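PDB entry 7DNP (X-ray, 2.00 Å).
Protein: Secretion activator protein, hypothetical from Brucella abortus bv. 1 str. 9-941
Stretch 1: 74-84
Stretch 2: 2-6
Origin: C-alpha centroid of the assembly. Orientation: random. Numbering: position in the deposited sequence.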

# COMPACT_ATOMS: atom_id res chain seq x y z
N ALA A 74 9.35 -2.96 3.81
CA ALA A 74 10.50 -2.38 4.51
C ALA A 74 10.35 -0.87 4.67
O ALA A 74 11.27 -0.09 4.39
CB ALA A 74 11.81 -2.73 3.80
N GLY A 75 9.16 -0.46 5.13
CA GLY A 75 8.84 0.96 5.21
C GLY A 75 9.82 1.75 6.05
O GLY A 75 10.16 2.89 5.72
N ASP A 76 10.30 1.15 7.15
CA ASP A 76 11.28 1.82 8.00
C ASP A 76 12.54 2.18 7.22
O ASP A 76 13.18 3.20 7.51
CB ASP A 76 11.67 0.93 9.18
CG ASP A 76 10.65 0.97 10.29
OD1 ASP A 76 9.61 1.64 10.12
OD2 ASP A 76 10.89 0.32 11.33
N ASP A 77 12.91 1.37 6.24
CA ASP A 77 14.17 1.54 5.55
C ASP A 77 14.06 2.31 4.24
O ASP A 77 15.07 2.82 3.75
CB ASP A 77 14.80 0.17 5.29
CG ASP A 77 14.95 -0.65 6.56
OD1 ASP A 77 15.73 -0.23 7.44
OD2 ASP A 77 14.26 -1.69 6.68
N LEU A 78 12.86 2.43 3.67
CA LEU A 78 12.71 3.20 2.45
C LEU A 78 12.83 4.70 2.76
O LEU A 78 12.57 5.13 3.89
CB LEU A 78 11.36 2.92 1.80
CG LEU A 78 11.13 1.51 1.22
CD1 LEU A 78 9.74 1.40 0.60
CD2 LEU A 78 12.19 1.17 0.19
N PRO A 79 13.26 5.50 1.79
CA PRO A 79 13.29 6.95 2.00
C PRO A 79 11.89 7.48 2.32
O PRO A 79 10.88 6.91 1.91
CB PRO A 79 13.79 7.51 0.66
CG PRO A 79 14.44 6.36 -0.02
CD PRO A 79 13.71 5.13 0.44
N ALA A 80 11.86 8.58 3.08
CA ALA A 80 10.60 9.25 3.36
C ALA A 80 9.90 9.60 2.06
O ALA A 80 10.53 10.03 1.08
CB ALA A 80 10.84 10.50 4.20
N GLY A 81 8.59 9.42 2.03
CA GLY A 81 7.81 9.61 0.82
C GLY A 81 7.73 8.38 -0.06
O GLY A 81 6.64 7.95 -0.45
N VAL A 82 8.89 7.81 -0.40
CA VAL A 82 8.91 6.51 -1.08
C VAL A 82 8.18 5.47 -0.23
O VAL A 82 7.44 4.64 -0.76
CB VAL A 82 10.36 6.08 -1.38
CG1 VAL A 82 10.38 4.66 -1.93
CG2 VAL A 82 11.02 7.05 -2.35
N ASP A 83 8.40 5.51 1.09
CA ASP A 83 7.73 4.57 1.98
C ASP A 83 6.22 4.66 1.84
O ASP A 83 5.54 3.64 1.69
CB ASP A 83 8.17 4.80 3.43
CG ASP A 83 8.15 6.28 3.84
OD1 ASP A 83 7.61 7.12 3.09
OD2 ASP A 83 8.67 6.59 4.93
N HIS A 84 5.67 5.88 1.85
CA HIS A 84 4.22 6.05 1.80
C HIS A 84 3.66 5.60 0.46
O HIS A 84 2.62 4.92 0.41
CB HIS A 84 3.84 7.50 2.08
CG HIS A 84 2.36 7.76 2.00
ND1 HIS A 84 1.47 7.28 2.93
CD2 HIS A 84 1.63 8.44 1.09
CE1 HIS A 84 0.25 7.65 2.60
NE2 HIS A 84 0.31 8.36 1.49
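Stretch 2, residues 2-6: AKGTF

Stretch 2 begins as a type I beta turn from Ala 2 to Thr 5 and runs on into a helix by Phe 6, and its contact with the loop and helix start of stretch 1 is centred on the first residue. The N of Ala 2 donates three hydrogen bonds: 2.7 Å to Gly 75 O, 2.7 Å to Leu 78 O and 2.8 Å to Asp 83 OD2. Two backbone carbonyls and a carboxylate thus converge on one nitrogen. Its CA lies 3.4 Å from Asp 76 O, in a CA-H...O contact, and its small methyl meets another, with Ala 2 CB 4.1 Å from Ala 80 CB.

Lys 3 passes beside Asp 76, whose OD1 is 3.5 Å from Lys 3 CA. The extended side chain leads away, and a water bridges the two residues, donating to Lys 3 O (2.9 Å) and to Asp 76 OD1 (2.7 Å). Gly 4 makes no contact; it carries the turn onward, closed by Thr 5 N to Ala 2 O at 3.1 Å.

Thr 5 points toward stretch 1. Its hydroxyl OG1 donates to Asp 83 OD2 at 2.6 Å, so this carboxylate oxygen serves both ends of the turn, while the methyl CG2 packs 4.2 Å from His 84 CB. Phe 6 then leaves the contact.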

# COMPACT_ATOMS: atom_id res chain seq x y z
N ALA A 2 10.95 5.45 6.05
CA ALA A 2 11.39 6.09 7.29
C ALA A 2 10.45 5.73 8.44
O ALA A 2 9.24 5.65 8.25
CB ALA A 2 11.46 7.61 7.11
N LYS A 3 11.02 5.55 9.63
CA LYS A 3 10.27 5.02 10.77
C LYS A 3 9.07 5.90 11.11
O LYS A 3 7.98 5.39 11.38
CB LYS A 3 11.19 4.88 11.98
CG LYS A 3 10.47 4.67 13.31
CD LYS A 3 11.46 4.62 14.47
CE LYS A 3 10.75 4.45 15.81
NZ LYS A 3 11.73 4.40 16.93
N GLY A 4 9.26 7.22 11.11
CA GLY A 4 8.22 8.14 11.54
C GLY A 4 7.06 8.30 10.57
O GLY A 4 6.07 8.94 10.93
N THR A 5 7.16 7.73 9.37
CA THR A 5 6.08 7.90 8.40
C THR A 5 4.84 7.10 8.78
O THR A 5 3.72 7.52 8.50
CB THR A 5 6.55 7.50 7.00
OG1 THR A 5 7.74 8.24 6.67
CG2 THR A 5 5.47 7.79 5.96
N PHE A 6 5.02 5.94 9.43
CA PHE A 6 3.88 5.07 9.72
C PHE A 6 2.86 5.78 10.60
O PHE A 6 1.66 5.78 10.30
CB PHE A 6 4.37 3.78 10.37
CG PHE A 6 3.31 2.71 10.46
CD1 PHE A 6 2.86 2.07 9.31
CD2 PHE A 6 2.77 2.35 11.68
CE1 PHE A 6 1.88 1.09 9.39
CE2 PHE A 6 1.79 1.37 11.77
CZ PHE A 6 1.35 0.74 10.63
O HOH W 1 7.76 2.52 11.91